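Protein (glyceraldehyde 3-phosphate dehydrogenase) (PDB 1B7G) catalyses the phosphate-dependent oxidation of D-glyceraldehyde 3-phosphate in glycolysis, accepting both NAD and NADP but with a marked preference for NADP. Local coordinates at residues V2-N7 with P24-V29; K76-V81 with L100-I105; C149-V154 with S238-T243; I246-S251 with V278-D283. The protein carries 1 engineered substitution. All blocks are in the same frame, centred on the assembly; numbering follows the deposited sequence.

Contact 1: V2-N7 with P24-V29; sequences VNVAVN and PDMKLV. Unlike the reference sequence in segment 2-7: V2 (reference Ile).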
# COMPACT_ATOMS: atom_id res chain seq x y z
N VAL A 2 24.84 11.94 -15.41
CA VAL A 2 24.25 13.21 -14.96
C VAL A 2 24.09 12.96 -13.45
O VAL A 2 23.55 11.93 -13.06
CB VAL A 2 23.02 13.72 -15.67
CG1 VAL A 2 21.70 13.32 -15.05
CG2 VAL A 2 23.09 15.24 -15.77
N ASN A 3 24.75 13.77 -12.65
CA ASN A 3 24.67 13.67 -11.20
C ASN A 3 23.45 14.45 -10.71
O ASN A 3 23.41 15.64 -10.95
CB ASN A 3 25.94 14.30 -10.57
CG ASN A 3 27.17 13.41 -10.81
OD1 ASN A 3 26.99 12.21 -10.96
ND2 ASN A 3 28.36 14.01 -10.82
N VAL A 4 22.51 13.78 -10.03
CA VAL A 4 21.28 14.44 -9.60
C VAL A 4 21.11 14.45 -8.09
O VAL A 4 21.19 13.44 -7.40
CB VAL A 4 20.01 13.78 -10.18
CG1 VAL A 4 18.78 14.66 -9.92
CG2 VAL A 4 20.13 13.44 -11.63
N ALA A 5 20.79 15.65 -7.59
CA ALA A 5 20.43 15.84 -6.19
C ALA A 5 18.89 15.92 -6.03
O ALA A 5 18.24 16.44 -6.92
CB ALA A 5 21.02 17.19 -5.77
N VAL A 6 18.32 15.47 -4.93
CA VAL A 6 16.92 15.63 -4.58
C VAL A 6 16.79 16.42 -3.28
O VAL A 6 17.14 15.97 -2.20
CB VAL A 6 16.13 14.32 -4.41
CG1 VAL A 6 14.67 14.60 -4.11
CG2 VAL A 6 16.25 13.45 -5.65
N ASN A 7 16.22 17.61 -3.41
CA ASN A 7 16.08 18.51 -2.25
C ASN A 7 14.67 18.38 -1.70
O ASN A 7 13.69 18.72 -2.35
CB ASN A 7 16.46 19.93 -2.69
CG ASN A 7 16.47 20.90 -1.51
OD1 ASN A 7 16.30 20.47 -0.38
ND2 ASN A 7 16.64 22.19 -1.77
N PRO A 24 19.43 4.73 -16.42
CA PRO A 24 20.76 4.32 -16.88
C PRO A 24 21.73 5.47 -17.01
O PRO A 24 22.96 5.26 -16.98
CB PRO A 24 20.50 3.69 -18.24
CG PRO A 24 19.26 4.36 -18.72
CD PRO A 24 18.42 4.59 -17.48
N ASP A 25 21.25 6.70 -17.20
CA ASP A 25 22.12 7.84 -17.46
C ASP A 25 22.18 8.83 -16.35
O ASP A 25 22.62 10.00 -16.49
CB ASP A 25 21.67 8.55 -18.77
CG ASP A 25 20.20 9.01 -18.67
OD1 ASP A 25 19.42 8.45 -17.89
OD2 ASP A 25 19.84 9.93 -19.42
N MET A 26 21.69 8.44 -15.16
CA MET A 26 21.74 9.34 -14.04
C MET A 26 22.30 8.64 -12.81
O MET A 26 22.11 7.44 -12.65
CB MET A 26 20.28 9.79 -13.70
CG MET A 26 19.59 10.50 -14.84
SD MET A 26 18.00 11.25 -14.31
CE MET A 26 17.36 11.76 -15.89
N LYS A 27 22.83 9.41 -11.88
CA LYS A 27 23.22 8.81 -10.60
C LYS A 27 22.72 9.74 -9.49
O LYS A 27 22.88 10.96 -9.58
CB LYS A 27 24.70 8.51 -10.48
CG LYS A 27 25.64 9.50 -9.88
CD LYS A 27 27.09 9.17 -10.26
CE LYS A 27 28.10 9.88 -9.37
NZ LYS A 27 29.49 9.80 -9.91
N LEU A 28 22.12 9.13 -8.47
CA LEU A 28 21.65 9.90 -7.33
C LEU A 28 22.84 10.32 -6.45
O LEU A 28 23.44 9.47 -5.80
CB LEU A 28 20.67 9.10 -6.49
CG LEU A 28 20.17 9.79 -5.20
CD1 LEU A 28 19.29 10.99 -5.51
CD2 LEU A 28 19.37 8.77 -4.37
N VAL A 29 23.07 11.61 -6.33
CA VAL A 29 24.16 12.13 -5.51
C VAL A 29 23.79 12.05 -4.05
O VAL A 29 24.61 11.74 -3.17
CB VAL A 29 24.50 13.59 -5.87
CG1 VAL A 29 25.35 14.25 -4.81
CG2 VAL A 29 25.20 13.66 -7.23
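Strands 2-7 and 26-32 open the Rossmann fold of the chain. They pair in parallel, and helix 11-21 makes the beta-alpha-beta crossover between them. Four backbone hydrogen bonds join the two segments. The straightest runs from V4 N to K27 O, 2.9 Å long and 175° at the hydrogen. One tightly packed face carries V2, V4, M26 and L28. V2, where the reference sequence has isoleucine, sets CG1 beside M26 CG at 3.5 Å, and both side chains point the same way. M26 runs on extended, and its SD meets V4 CG2 obliquely at 4.1 Å. Helix 304-315 packs on V4 and M26, and helix 11-21 on V4 and L28. On the other face N3 CB rests on CG2 of the buried V29 at 3.5 Å, and the solvent side is the outer end of the K27 chain. Here N3 has CG beside its backbone N (chi1 -73°), which lays the amide alongside the extended chain of K27. An alanine here would lose the amide and would probably leave the chain of K27 less well held. The closest side-chain touch is N3 OD1 on K27 CE, 3.0 Å, with K27 NZ farther from that oxygen at 3.6 Å.

Contact 2: K76-V81 with L100-I105; sequences KTSDIV and LQRNAI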
# COMPACT_ATOMS: atom_id res chain seq x y z
N LYS A 76 26.19 21.93 -4.75
CA LYS A 76 27.47 22.08 -5.42
C LYS A 76 27.93 20.80 -6.11
O LYS A 76 28.40 20.83 -7.27
CB LYS A 76 28.55 22.58 -4.43
CG LYS A 76 28.54 24.05 -4.11
CD LYS A 76 29.40 24.50 -2.94
CE LYS A 76 28.63 24.72 -1.66
NZ LYS A 76 29.44 25.24 -0.53
N THR A 77 27.73 19.66 -5.48
CA THR A 77 28.10 18.36 -6.04
C THR A 77 27.25 17.89 -7.19
O THR A 77 27.69 17.07 -8.03
CB THR A 77 28.00 17.30 -4.92
OG1 THR A 77 28.75 17.75 -3.80
CG2 THR A 77 28.50 15.94 -5.35
N SER A 78 25.98 18.34 -7.30
CA SER A 78 25.17 17.82 -8.41
C SER A 78 25.43 18.63 -9.67
O SER A 78 26.06 19.70 -9.64
CB SER A 78 23.69 17.93 -7.98
OG SER A 78 23.38 19.32 -7.80
N ASP A 79 25.04 18.10 -10.80
CA ASP A 79 24.91 18.75 -12.07
C ASP A 79 23.49 19.39 -12.17
O ASP A 79 23.29 20.23 -13.05
CB ASP A 79 25.00 17.71 -13.18
CG ASP A 79 26.39 17.06 -13.22
OD1 ASP A 79 27.38 17.78 -12.98
OD2 ASP A 79 26.48 15.85 -13.49
N ILE A 80 22.52 18.93 -11.38
CA ILE A 80 21.14 19.46 -11.45
C ILE A 80 20.36 19.04 -10.20
O ILE A 80 20.54 17.94 -9.66
CB ILE A 80 20.38 18.95 -12.68
CG1 ILE A 80 18.94 19.50 -12.79
CG2 ILE A 80 20.30 17.42 -12.64
CD1 ILE A 80 18.38 19.35 -14.23
N VAL A 81 19.49 19.93 -9.70
CA VAL A 81 18.75 19.61 -8.49
C VAL A 81 17.24 19.41 -8.79
O VAL A 81 16.71 20.23 -9.56
CB VAL A 81 18.85 20.76 -7.47
CG1 VAL A 81 18.15 20.37 -6.16
CG2 VAL A 81 20.30 21.15 -7.19
N LEU A 100 24.89 29.32 -6.92
CA LEU A 100 25.71 28.13 -7.01
C LEU A 100 25.68 27.56 -8.41
O LEU A 100 26.22 26.49 -8.68
CB LEU A 100 25.34 27.10 -5.95
CG LEU A 100 25.45 27.56 -4.49
CD1 LEU A 100 24.92 26.50 -3.55
CD2 LEU A 100 26.92 27.88 -4.18
N GLN A 101 25.11 28.31 -9.34
CA GLN A 101 25.06 27.97 -10.75
C GLN A 101 24.63 26.56 -11.07
O GLN A 101 25.25 25.84 -11.86
CB GLN A 101 26.44 28.32 -11.37
CG GLN A 101 26.81 29.79 -11.19
CD GLN A 101 28.26 30.06 -11.57
OE1 GLN A 101 28.87 29.28 -12.31
NE2 GLN A 101 28.82 31.15 -11.07
N ARG A 102 23.47 26.11 -10.52
CA ARG A 102 23.00 24.75 -10.82
C ARG A 102 21.57 24.77 -11.37
O ARG A 102 20.75 25.49 -10.81
CB ARG A 102 23.04 23.91 -9.55
CG ARG A 102 24.46 23.67 -9.02
CD ARG A 102 25.22 22.69 -9.89
NE ARG A 102 26.55 22.39 -9.38
CZ ARG A 102 27.68 22.99 -9.73
NH1 ARG A 102 27.71 23.96 -10.63
NH2 ARG A 102 28.83 22.61 -9.17
N ASN A 103 21.31 24.03 -12.45
CA ASN A 103 19.99 23.90 -13.03
C ASN A 103 19.06 23.26 -11.98
O ASN A 103 19.56 22.57 -11.10
CB ASN A 103 20.01 23.02 -14.28
CG ASN A 103 20.58 23.67 -15.52
OD1 ASN A 103 21.13 24.76 -15.48
ND2 ASN A 103 20.43 23.02 -16.67
N ALA A 104 17.75 23.56 -12.07
CA ALA A 104 16.82 22.99 -11.10
C ALA A 104 15.40 22.74 -11.64
O ALA A 104 14.91 23.48 -12.47
CB ALA A 104 16.74 23.83 -9.86
N ILE A 105 14.80 21.67 -11.12
CA ILE A 105 13.43 21.28 -11.49
C ILE A 105 12.52 21.56 -10.28
O ILE A 105 12.84 21.05 -9.18
CB ILE A 105 13.31 19.78 -11.79
CG1 ILE A 105 14.40 19.24 -12.73
CG2 ILE A 105 11.94 19.47 -12.37
CD1 ILE A 105 14.45 19.91 -14.08
O HOH W 1 23.60 22.81 -13.78
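R102 turns its guanidinium back toward the end of helix 71-77. CG sits beside the backbone N, and a bend at chi2 (-73°) sends the rest of the chain to the carbonyl of K76. That oxygen lies at the edge of the guanidinium, in its plane. NH2 of R102 meets a lone pair of K76 O at 2.6 Å, with 164° at the hydrogen, and NE adds a weak bond to the same atom. The carbonyls at this helix end would probably favour the positive charge. A leucine here would lose these N-H groups and would probably leave the helix end less firmly tied to segment 100-105. Beside it, K76 CG crosses L100 CD2 obliquely at 4.2 Å. L100 and Q101 follow helix 89-99, which closes in a Schellman motif with Q101 as its C-prime residue. This helix is the crossover of a Rossmann beta-alpha-beta unit that makes strands 80-83 and 103-106 parallel neighbours. V81 N bonds to N103 O at 3.0 Å, and I105 N to V81 O at 2.9 Å. On one face, I80 extends CG1 anti to its backbone N (chi1 -179°). Its CD1 thus crosses I105 CD1 obliquely at 4.0 Å and also touches N103 CB. V81 and A104 point to the other face. At the start of the pairing a water donates to D79 O and accepts from N103 N, at 2.7 and 2.9 Å.

Contact 3: C149-V154 with S238-T243; sequences CTVNKV and SVLENT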
# COMPACT_ATOMS: atom_id res chain seq x y z
N CYS A 149 -3.45 17.05 -24.18
CA CYS A 149 -2.48 16.89 -25.32
C CYS A 149 -2.67 15.59 -26.05
O CYS A 149 -2.71 15.59 -27.31
CB CYS A 149 -1.06 17.13 -24.87
SG CYS A 149 -0.76 18.75 -24.19
N THR A 150 -3.13 14.51 -25.41
CA THR A 150 -3.48 13.30 -26.11
C THR A 150 -4.77 13.43 -26.93
O THR A 150 -4.78 12.97 -28.10
CB THR A 150 -3.65 12.09 -25.16
OG1 THR A 150 -2.43 11.96 -24.41
CG2 THR A 150 -4.00 10.81 -25.89
N VAL A 151 -5.85 13.98 -26.40
CA VAL A 151 -7.12 14.09 -27.12
C VAL A 151 -6.99 14.98 -28.35
O VAL A 151 -7.64 14.74 -29.38
CB VAL A 151 -8.28 14.57 -26.23
CG1 VAL A 151 -9.51 14.98 -27.02
CG2 VAL A 151 -8.70 13.42 -25.25
N ASN A 152 -6.18 16.00 -28.25
CA ASN A 152 -5.81 16.99 -29.22
C ASN A 152 -5.27 16.37 -30.49
O ASN A 152 -5.51 16.90 -31.56
CB ASN A 152 -4.82 18.01 -28.61
CG ASN A 152 -4.71 19.31 -29.38
OD1 ASN A 152 -5.58 20.19 -29.42
ND2 ASN A 152 -3.55 19.47 -30.03
N LYS A 153 -4.71 15.17 -30.43
CA LYS A 153 -4.32 14.44 -31.62
C LYS A 153 -5.51 13.99 -32.46
O LYS A 153 -5.38 13.71 -33.66
CB LYS A 153 -3.50 13.22 -31.23
CG LYS A 153 -2.17 13.53 -30.57
CD LYS A 153 -1.36 12.24 -30.32
CE LYS A 153 -0.21 12.52 -29.37
NZ LYS A 153 0.94 11.60 -29.54
N VAL A 154 -6.67 13.81 -31.85
CA VAL A 154 -7.85 13.37 -32.58
C VAL A 154 -8.54 14.59 -33.19
O VAL A 154 -8.90 14.55 -34.37
CB VAL A 154 -8.81 12.57 -31.70
CG1 VAL A 154 -10.10 12.25 -32.44
CG2 VAL A 154 -8.12 11.31 -31.23
N SER A 238 -9.44 5.00 -29.08
CA SER A 238 -8.17 4.44 -29.57
C SER A 238 -6.99 5.25 -29.14
O SER A 238 -5.97 4.64 -28.73
CB SER A 238 -8.25 4.23 -31.09
OG SER A 238 -6.97 4.35 -31.65
N VAL A 239 -7.01 6.59 -29.05
CA VAL A 239 -5.80 7.25 -28.57
C VAL A 239 -5.66 7.01 -27.06
O VAL A 239 -4.55 6.83 -26.54
CB VAL A 239 -5.61 8.74 -28.80
CG1 VAL A 239 -5.27 9.06 -30.25
CG2 VAL A 239 -6.81 9.58 -28.36
N LEU A 240 -6.79 7.04 -26.36
CA LEU A 240 -6.72 6.89 -24.89
C LEU A 240 -6.21 5.52 -24.52
O LEU A 240 -5.58 5.37 -23.48
CB LEU A 240 -8.09 7.22 -24.25
CG LEU A 240 -8.52 8.66 -24.34
CD1 LEU A 240 -9.88 8.93 -23.66
CD2 LEU A 240 -7.48 9.61 -23.77
N GLU A 241 -6.44 4.51 -25.34
CA GLU A 241 -6.00 3.16 -25.13
C GLU A 241 -4.57 2.87 -25.55
O GLU A 241 -4.04 1.81 -25.22
CB GLU A 241 -6.93 2.18 -25.90
CG GLU A 241 -6.88 0.77 -25.35
CD GLU A 241 -7.93 -0.14 -25.99
OE1 GLU A 241 -8.90 0.41 -26.55
OE2 GLU A 241 -7.78 -1.39 -25.89
N ASN A 242 -3.87 3.81 -26.17
CA ASN A 242 -2.53 3.60 -26.70
C ASN A 242 -1.56 4.70 -26.37
O ASN A 242 -0.74 5.15 -27.20
CB ASN A 242 -2.68 3.52 -28.25
CG ASN A 242 -3.24 2.16 -28.61
OD1 ASN A 242 -2.47 1.20 -28.49
ND2 ASN A 242 -4.52 2.07 -28.96
N THR A 243 -1.61 5.21 -25.14
CA THR A 243 -0.71 6.30 -24.76
C THR A 243 -0.12 6.02 -23.40
O THR A 243 -0.84 6.04 -22.36
CB THR A 243 -1.47 7.65 -24.70
OG1 THR A 243 -2.17 7.90 -25.91
CG2 THR A 243 -0.58 8.82 -24.35
O HOH W 2 -0.70 9.55 -27.85
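T150 packs its CG2 methyl against V239 CB at 3.9 Å, the two side chains running past one another, each pointing the opposite way. This is plain helix-helix packing in the C-terminal domain of the dehydrogenase. It joins the last turn of helix 139-152 to the last turn of helix 233-241. V154, four residues after T150, crosses V239 obliquely and brings CG2 to V239 CG2 at 3.6 Å. V239 thus fits between T150 and V154. L240 comes in from its flank, and its CD2 reaches V151 CG2 at 4.3 Å. T150 and T243 meet tip to tip. T150 CG2 touches T243 OG1 at 3.4 Å, and its own hydroxyl is bonded to R146 O in its helix. C149 faces elsewhere and forms the disulfide with C123. The end of helix 233-241 is tied by the two residues that follow it. N242 ND2 bonds to S238 O, in the carbonyl plane and on a lone pair. V239 O takes two donors, N242 N and T243 OG1, the latter at 2.7 Å from above the carbonyl plane. One water bridges the two segments: it donates to T243 OG1 at 2.9 Å and accepts from K153 NZ at 3.1 Å.

Contact 4: I246-S251 with V278-D283; sequences IVLISS and VMIFSD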
# COMPACT_ATOMS: atom_id res chain seq x y z
N ILE A 246 -1.25 7.09 -19.45
CA ILE A 246 -2.70 7.06 -19.40
C ILE A 246 -3.11 5.59 -19.41
O ILE A 246 -2.64 4.83 -20.27
CB ILE A 246 -3.39 7.78 -20.56
CG1 ILE A 246 -3.16 9.29 -20.52
CG2 ILE A 246 -4.91 7.50 -20.55
CD1 ILE A 246 -3.66 10.04 -21.76
N VAL A 247 -3.92 5.16 -18.47
CA VAL A 247 -4.43 3.78 -18.53
C VAL A 247 -5.98 3.83 -18.54
O VAL A 247 -6.56 4.83 -18.10
CB VAL A 247 -3.96 2.88 -17.40
CG1 VAL A 247 -2.47 2.54 -17.54
CG2 VAL A 247 -4.22 3.46 -16.01
N LEU A 248 -6.61 2.77 -18.96
CA LEU A 248 -8.06 2.69 -19.00
C LEU A 248 -8.49 1.70 -17.91
O LEU A 248 -7.73 0.76 -17.60
CB LEU A 248 -8.60 2.25 -20.36
CG LEU A 248 -8.46 3.27 -21.50
CD1 LEU A 248 -8.99 2.71 -22.81
CD2 LEU A 248 -9.20 4.58 -21.18
N ILE A 249 -9.61 2.01 -17.29
CA ILE A 249 -10.20 1.14 -16.24
C ILE A 249 -11.57 0.68 -16.76
O ILE A 249 -12.47 1.53 -16.96
CB ILE A 249 -10.46 1.96 -14.97
CG1 ILE A 249 -9.25 2.71 -14.48
CG2 ILE A 249 -11.09 1.08 -13.86
CD1 ILE A 249 -7.99 1.97 -14.12
N SER A 250 -11.72 -0.59 -17.03
CA SER A 250 -12.96 -1.17 -17.52
C SER A 250 -13.93 -1.41 -16.36
O SER A 250 -13.57 -1.23 -15.20
CB SER A 250 -12.67 -2.51 -18.22
OG SER A 250 -12.48 -3.57 -17.30
N SER A 251 -15.12 -1.90 -16.67
CA SER A 251 -16.07 -2.26 -15.58
C SER A 251 -16.22 -3.77 -15.56
O SER A 251 -17.22 -4.31 -15.11
CB SER A 251 -17.42 -1.60 -15.93
OG SER A 251 -17.79 -2.04 -17.23
N VAL A 278 -2.59 8.30 -15.65
CA VAL A 278 -3.97 8.85 -15.50
C VAL A 278 -4.92 7.70 -15.68
O VAL A 278 -4.73 6.94 -16.66
CB VAL A 278 -4.24 9.97 -16.54
CG1 VAL A 278 -5.70 10.45 -16.53
CG2 VAL A 278 -3.35 11.17 -16.24
N MET A 279 -5.86 7.46 -14.76
CA MET A 279 -6.74 6.31 -14.80
C MET A 279 -8.13 6.66 -15.33
O MET A 279 -8.97 7.18 -14.57
CB MET A 279 -6.90 5.68 -13.40
CG MET A 279 -5.67 4.95 -12.88
SD MET A 279 -5.58 4.90 -11.08
CE MET A 279 -4.80 6.40 -10.68
N ILE A 280 -8.35 6.53 -16.64
CA ILE A 280 -9.62 6.94 -17.24
C ILE A 280 -10.63 5.80 -17.18
O ILE A 280 -10.34 4.67 -17.59
CB ILE A 280 -9.46 7.39 -18.70
CG1 ILE A 280 -8.57 8.63 -18.77
CG2 ILE A 280 -10.83 7.65 -19.33
CD1 ILE A 280 -8.23 9.11 -20.15
N PHE A 281 -11.80 6.10 -16.63
CA PHE A 281 -12.89 5.12 -16.58
C PHE A 281 -13.51 4.97 -17.95
O PHE A 281 -14.11 5.91 -18.48
CB PHE A 281 -13.94 5.55 -15.52
CG PHE A 281 -13.34 5.38 -14.13
CD1 PHE A 281 -12.55 6.37 -13.58
CD2 PHE A 281 -13.54 4.19 -13.46
CE1 PHE A 281 -12.01 6.19 -12.33
CE2 PHE A 281 -12.97 3.99 -12.20
CZ PHE A 281 -12.21 5.00 -11.66
N SER A 282 -13.24 3.84 -18.60
CA SER A 282 -13.65 3.60 -19.97
C SER A 282 -15.14 3.61 -20.22
O SER A 282 -15.54 4.18 -21.26
CB SER A 282 -13.02 2.32 -20.55
OG SER A 282 -13.61 1.16 -20.02
N ASP A 283 -15.97 3.30 -19.24
CA ASP A 283 -17.42 3.45 -19.39
C ASP A 283 -17.83 4.91 -19.29
O ASP A 283 -18.96 5.20 -19.68
CB ASP A 283 -18.15 2.67 -18.27
CG ASP A 283 -18.22 1.19 -18.52
OD1 ASP A 283 -17.63 0.69 -19.50
OD2 ASP A 283 -18.89 0.48 -17.74
O HOH W 3 -15.16 2.18 -16.58
O HOH W 4 -15.80 -1.67 -19.43
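I249 has CG1 beside its backbone N (chi1 -53°) and CG2 anti to that N. The branches therefore part: CD1 goes to M279 CB at 3.9 Å, and CG2 goes to F281 CE2 at 3.8 Å. F281 has chi2 near 85°, and I249 CB lies over one face of its ring. V247 completes this side, its CG2 touching M279 CG at 3.8 Å while both side chains point the same way. The opposite face holds I246, L248, V278 and I280. There L248 CD2 lies alongside I280 CB, and I246 CG2 crosses to I280 CD1 at 3.7 Å. The strands are parallel and joined by four backbone hydrogen bonds. V247 N to V278 O is the shortest, 2.7 Å and 171° at the hydrogen. Beyond the strands the contact turns polar. S251 OG donates to D283 OD2 at 2.8 Å, from above the carboxylate plane. One water links I249 O to D283 N, and another links S251 N to D283 OD1. The pair forms a beta-alpha-beta unit with helix 258-267 at one edge of the mixed sheet of the C-terminal domain. L261 of that helix packs on I249, M279 and F281. T150 of helix 139-152 touches I246 on the other face. Strand 291-298 flanks strand 278-288, while L248 and S250 bond through their backbones to the C-terminal residues G337, L339 and I340.

The four contacts follow in series along the chain; none nests in or crosses another. Contact 1 closes the loop through helix 11-21. Contact 2 then closes the loop through helix 89-99 in the same parallel sheet, where strands 2-7 and 80-83 are neighbours. The two touch directly, with A5 N bonded to I80 O. Contact 3 spans the longest loop, 83 residues, and brings two helices of the C-terminal domain together. Helix 233-241 is followed, after a short link, by strand 246-249, so contact 4 begins beside it and closes through helix 258-267. L240 packs on I280 between them. Contacts 2 and 4 lie on opposite sides of the chain's centre, their centres about 38 Å apart.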